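Local coordinates for protein lactate dehydrogenase, adjacent gene encodes predicted malate dehydrogenase (Cryptosporidium parvum, PDB 4ND2) that probably interconverts (S)-lactate and pyruvate using NAD(+)/NADH, and is captured here with pyruvate and the cofactor analogue 3-acetylpyridine adenine dinucleotide bound, at residues Ile22-Leu28 and Val241-Glu245; Leu94-Ala98 and Val312-Pro317. The contacts are given in a common frame with arbitrary orientation. Residue numbers count along the deposited sequence, not the author numbering.

How the contacts relate
Starting from the N terminus, the chain passes through helix 14-26, the first helix of the Rossmann domain; the last turn of that helix and the residues leaving it give the first half of contact 1. Helix 94-111 of the same domain then supplies the first half of contact 2. Contact 1 closes when the chain, now in the C-terminal domain, reaches helix 234-248; contact 2 closes later still, at the end of helix 293-314 and the last modelled residues. The two closures therefore cross, each bridging more than 200 residues and each joining the nucleotide-binding domain to the C-terminal one. On opposite sides of the chain's centre, contacts 1 and 2 have centres about 32 Å apart and nearest atoms about 17 Å apart.

Contact 1. Residues Ile22-Leu28 and Val241-Glu245; sequences IVGKDNL and VKMAE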
loop_
_atom_site.group_PDB
_atom_site.type_symbol
_atom_site.label_atom_id
_atom_site.label_comp_id
_atom_site.label_asym_id
_atom_site.label_seq_id
_atom_site.Cartn_x
_atom_site.Cartn_y
_atom_site.Cartn_z
ATOM N N ILE A 22 4.639 7.964 -9.971
ATOM C CA ILE A 22 3.570 7.421 -9.127
ATOM C C ILE A 22 3.017 6.112 -9.686
ATOM O O ILE A 22 2.789 5.165 -8.929
ATOM C CB ILE A 22 2.430 8.451 -8.948
ATOM C CG1 ILE A 22 2.958 9.714 -8.256
ATOM C CG2 ILE A 22 1.263 7.853 -8.166
ATOM C CD1 ILE A 22 3.604 9.478 -6.910
ATOM N N VAL A 23 2.800 6.060 -10.999
ATOM C CA VAL A 23 2.351 4.832 -11.660
ATOM C C VAL A 23 3.341 3.704 -11.376
ATOM O O VAL A 23 2.940 2.594 -11.020
ATOM C CB VAL A 23 2.201 5.017 -13.190
ATOM C CG1 VAL A 23 2.067 3.676 -13.902
ATOM C CG2 VAL A 23 1.005 5.905 -13.511
ATOM N N GLY A 24 4.629 4.002 -11.541
ATOM C CA GLY A 24 5.692 3.044 -11.253
ATOM C C GLY A 24 5.714 2.620 -9.797
ATOM O O GLY A 24 5.778 1.430 -9.495
ATOM N N LYS A 25 5.651 3.596 -8.894
ATOM C CA LYS A 25 5.630 3.320 -7.456
ATOM C C LYS A 25 4.499 2.362 -7.074
ATOM O O LYS A 25 4.714 1.422 -6.313
ATOM C CB LYS A 25 5.503 4.620 -6.660
ATOM C CG LYS A 25 5.448 4.426 -5.151
ATOM C CD LYS A 25 5.313 5.752 -4.421
ATOM C CE LYS A 25 5.471 5.581 -2.918
ATOM N NZ LYS A 25 4.565 4.542 -2.362
ATOM N N ASP A 26 3.304 2.603 -7.608
ATOM C CA ASP A 26 2.131 1.772 -7.301
ATOM C C ASP A 26 2.113 0.444 -8.065
ATOM O O ASP A 26 1.259 -0.404 -7.807
ATOM C CB ASP A 26 0.837 2.531 -7.618
ATOM C CG ASP A 26 0.653 3.778 -6.764
ATOM O OD1 ASP A 26 1.264 3.876 -5.679
ATOM O OD2 ASP A 26 -0.115 4.666 -7.182
ATOM N N ASN A 27 3.041 0.270 -9.009
ATOM C CA ASN A 27 3.028 -0.876 -9.919
ATOM C C ASN A 27 1.671 -1.026 -10.622
ATOM O O ASN A 27 1.174 -2.135 -10.819
ATOM C CB ASN A 27 3.415 -2.166 -9.183
ATOM C CG ASN A 27 3.714 -3.323 -10.130
ATOM O OD1 ASN A 27 4.217 -3.133 -11.238
ATOM N ND2 ASN A 27 3.408 -4.529 -9.692
ATOM N N LEU A 28 1.082 0.108 -10.994
ATOM C CA LEU A 28 -0.203 0.130 -11.696
ATOM C C LEU A 28 -0.055 -0.351 -13.140
ATOM O O LEU A 28 -0.934 -1.029 -13.673
ATOM C CB LEU A 28 -0.783 1.547 -11.676
ATOM C CG LEU A 28 -2.112 1.793 -12.392
ATOM C CD1 LEU A 28 -3.231 0.988 -11.748
ATOM C CD2 LEU A 28 -2.439 3.278 -12.385
ATOM N N VAL A 241 -3.632 9.883 -12.254
ATOM C CA VAL A 241 -3.380 8.492 -11.874
ATOM C C VAL A 241 -4.640 7.855 -11.281
ATOM O O VAL A 241 -4.958 6.704 -11.585
ATOM C CB VAL A 241 -2.197 8.365 -10.882
ATOM C CG1 VAL A 241 -2.057 6.934 -10.374
ATOM C CG2 VAL A 241 -0.897 8.808 -11.539
ATOM N N LYS A 242 -5.365 8.606 -10.454
ATOM C CA LYS A 242 -6.626 8.116 -9.893
ATOM C C LYS A 242 -7.611 7.770 -11.008
ATOM O O LYS A 242 -8.304 6.758 -10.933
ATOM C CB LYS A 242 -7.250 9.144 -8.940
ATOM C CG LYS A 242 -6.413 9.490 -7.711
ATOM C CD LYS A 242 -6.040 8.286 -6.856
ATOM C CE LYS A 242 -7.259 7.635 -6.216
ATOM N NZ LYS A 242 -6.865 6.473 -5.376
ATOM N N MET A 243 -7.649 8.596 -12.050
ATOM C CA MET A 243 -8.511 8.340 -13.207
ATOM C C MET A 243 -8.060 7.107 -13.990
ATOM O O MET A 243 -8.890 6.308 -14.422
ATOM C CB MET A 243 -8.558 9.566 -14.125
ATOM C CG MET A 243 -9.235 10.768 -13.485
ATOM S SD MET A 243 -9.215 12.248 -14.513
ATOM C CE MET A 243 -10.269 11.741 -15.866
ATOM N N ALA A 244 -6.747 6.955 -14.162
ATOM C CA ALA A 244 -6.184 5.776 -14.823
ATOM C C ALA A 244 -6.483 4.496 -14.039
ATOM O O ALA A 244 -6.817 3.470 -14.636
ATOM C CB ALA A 244 -4.680 5.939 -15.015
ATOM N N GLU A 245 -6.357 4.569 -12.712
ATOM C CA GLU A 245 -6.709 3.460 -11.815
ATOM C C GLU A 245 -8.153 2.996 -11.996
ATOM O O GLU A 245 -8.426 1.796 -12.049
ATOM C CB GLU A 245 -6.550 3.873 -10.351
ATOM C CG GLU A 245 -5.130 3.973 -9.826
ATOM C CD GLU A 245 -5.089 4.525 -8.410
ATOM O OE1 GLU A 245 -6.141 4.512 -7.734
ATOM O OE2 GLU A 245 -4.012 4.977 -7.969
HETATM O O HOH W 1 -1.871 3.536 -8.938
HETATM O O HOH W 2 -2.085 6.610 -6.434
#
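Ile-22 opens the contact from the last turn of helix 14-26, its CG2 4.1 Å from CG1 of Val-241. One residue on, Val-23 sets CG2 4.0 Å from Val-241 CG2, so Val-241 meets two consecutive side chains. Helix 14-26 follows the first strand of the Rossmann fold, strand 6-10, whose Ile-7 touches both Val-23 and Leu-28; helix 234-248 brings the C-terminal domain against it, the axes of 22-26 and 241-245 approaching to 11.3 Å, their N-to-C directions 49° apart. Asp-26 faces Glu-245 with like charge, OD2 to OE2 4.0 Å, and two waters, each donating to both oxygens, bridge the pair. Their other oxygens are held by lysines: Asp-26 OD1 by Lys-25 of the second subunit, and Glu-245 OE1 by Lys-251 and by Lys-242 NZ at 3.2 Å. Asn-27, at positive phi, ends the helix in a Schellman motif, with Leu-28 N bonded to Val-23 O at 3.1 Å. That turn aims Leu-28 at the other helix, where its CD2 lies 3.8 Å from Glu-245 CG and 4.2 Å from Val-241 CG1.

Contact 2. Residues Leu94-Ala98 and Val312-Pro317; sequences LFGNA and VLDNAP
Phe-95 lays its ring against the last modelled residues of the chain: Pro-317 CD sits over one face, 4.2 Å from the ring centroid and 18° off the normal, a CH-pi contact. Phe-95 has chi1 m (-61°) and chi2 128°; the CA-to-CB bond points sideways, but the ring reaches across, with Phe-95 CE2 3.6 Å from Ala-316 CB and Phe-95 CZ 3.7 Å from Val-312 CG1, both oblique to the ring. Residues 94-98 form the first turn of helix 94-111, Ala-98 N bonding to Leu-94 O at 3.0 Å. Opposite, 312-314 end helix 293-314; Asn-315 (phi/psi -109/41) leaves it and Ala-316 is extended (-78/153), which brings the tail past Phe-95, with the CA atoms of Phe-95 and Ala-316 6.9 Å apart. In the LDH/MDH fold this seats the C-terminal helix of the second domain on a helix of the Rossmann domain. Leu-94 (t, p) points its CA-to-CB bond toward 312-317, CD2 3.8 Å from Val-312 CG1 and CD1 4.0 Å from Leu-313 CD2. Leu-313, also t, p, puts CD1 3.6 Å from Ala-98 CB. Both leucines also touch Val-126 of helix 124-135. Asn-97, on the same turn as Leu-94, contacts the cofactor analogue and hydrogen-bonds to Ser-81, Ile-82 and Asn-122.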
loop_
_atom_site.group_PDB
_atom_site.type_symbol
_atom_site.label_atom_id
_atom_site.label_comp_id
_atom_site.label_asym_id
_atom_site.label_seq_id
_atom_site.Cartn_x
_atom_site.Cartn_y
_atom_site.Cartn_z
ATOM N N LEU A 94 -4.515 28.299 -25.816
ATOM C CA LEU A 94 -5.487 27.688 -26.727
ATOM C C LEU A 94 -4.924 27.323 -28.104
ATOM O O LEU A 94 -4.975 26.163 -28.508
ATOM C CB LEU A 94 -6.690 28.621 -26.911
ATOM C CG LEU A 94 -7.805 28.172 -27.858
ATOM C CD1 LEU A 94 -8.481 26.915 -27.337
ATOM C CD2 LEU A 94 -8.817 29.294 -28.040
ATOM N N PHE A 95 -4.400 28.316 -28.819
ATOM C CA PHE A 95 -4.026 28.129 -30.223
ATOM C C PHE A 95 -2.858 27.159 -30.383
ATOM O O PHE A 95 -2.898 26.271 -31.233
ATOM C CB PHE A 95 -3.698 29.472 -30.890
ATOM C CG PHE A 95 -4.852 30.444 -30.914
ATOM C CD1 PHE A 95 -4.697 31.739 -30.439
ATOM C CD2 PHE A 95 -6.095 30.063 -31.409
ATOM C CE1 PHE A 95 -5.756 32.636 -30.458
ATOM C CE2 PHE A 95 -7.156 30.956 -31.432
ATOM C CZ PHE A 95 -6.986 32.243 -30.956
ATOM N N GLY A 96 -1.830 27.328 -29.559
ATOM C CA GLY A 96 -0.651 26.471 -29.615
ATOM C C GLY A 96 -0.930 25.028 -29.229
ATOM O O GLY A 96 -0.476 24.102 -29.898
ATOM N N ASN A 97 -1.684 24.827 -28.153
ATOM C CA ASN A 97 -1.948 23.469 -27.671
ATOM C C ASN A 97 -2.939 22.700 -28.534
ATOM O O ASN A 97 -2.844 21.478 -28.639
ATOM C CB ASN A 97 -2.389 23.492 -26.206
ATOM C CG ASN A 97 -1.249 23.852 -25.269
ATOM O OD1 ASN A 97 -0.087 23.908 -25.678
ATOM N ND2 ASN A 97 -1.574 24.093 -24.009
ATOM N N ALA A 98 -3.869 23.407 -29.169
ATOM C CA ALA A 98 -4.752 22.782 -30.153
ATOM C C ALA A 98 -3.932 22.131 -31.268
ATOM O O ALA A 98 -4.225 21.011 -31.693
ATOM C CB ALA A 98 -5.709 23.805 -30.736
ATOM N N VAL A 312 -13.847 30.659 -30.322
ATOM C CA VAL A 312 -12.568 31.306 -30.613
ATOM C C VAL A 312 -11.633 30.324 -31.331
ATOM O O VAL A 312 -10.946 30.699 -32.284
ATOM C CB VAL A 312 -11.890 31.840 -29.328
ATOM C CG1 VAL A 312 -10.457 32.288 -29.602
ATOM C CG2 VAL A 312 -12.695 32.988 -28.731
ATOM N N LEU A 313 -11.624 29.072 -30.877
ATOM C CA LEU A 313 -10.800 28.029 -31.490
ATOM C C LEU A 313 -11.265 27.697 -32.905
ATOM O O LEU A 313 -10.443 27.530 -33.807
ATOM C CB LEU A 313 -10.805 26.759 -30.631
ATOM C CG LEU A 313 -9.930 25.595 -31.108
ATOM C CD1 LEU A 313 -8.498 26.044 -31.368
ATOM C CD2 LEU A 313 -9.961 24.463 -30.093
ATOM N N ASP A 314 -12.581 27.605 -33.092
ATOM C CA ASP A 314 -13.164 27.358 -34.415
ATOM C C ASP A 314 -12.772 28.436 -35.431
ATOM O O ASP A 314 -12.690 28.157 -36.626
ATOM C CB ASP A 314 -14.693 27.267 -34.329
ATOM C CG ASP A 314 -15.174 26.018 -33.604
ATOM O OD1 ASP A 314 -14.426 25.019 -33.544
ATOM O OD2 ASP A 314 -16.315 26.034 -33.099
ATOM N N ASN A 315 -12.536 29.657 -34.949
ATOM C CA ASN A 315 -12.091 30.767 -35.791
ATOM C C ASN A 315 -10.632 31.141 -35.519
ATOM O O ASN A 315 -10.280 32.321 -35.478
ATOM C CB ASN A 315 -12.991 31.986 -35.566
ATOM C CG ASN A 315 -14.461 31.666 -35.753
ATOM O OD1 ASN A 315 -14.835 30.912 -36.651
ATOM N ND2 ASN A 315 -15.305 32.240 -34.904
ATOM N N ALA A 316 -9.787 30.129 -35.334
ATOM C CA ALA A 316 -8.362 30.344 -35.091
ATOM C C ALA A 316 -7.653 30.674 -36.406
ATOM O O ALA A 316 -8.106 30.253 -37.472
ATOM C CB ALA A 316 -7.744 29.109 -34.450
ATOM N N PRO A 317 -6.537 31.426 -36.336
ATOM C CA PRO A 317 -5.824 31.823 -37.553
ATOM C C PRO A 317 -5.121 30.651 -38.232
ATOM O O PRO A 317 -5.136 30.528 -39.458
ATOM C CB PRO A 317 -4.798 32.840 -37.042
ATOM C CG PRO A 317 -4.554 32.446 -35.628
ATOM C CD PRO A 317 -5.863 31.919 -35.118
#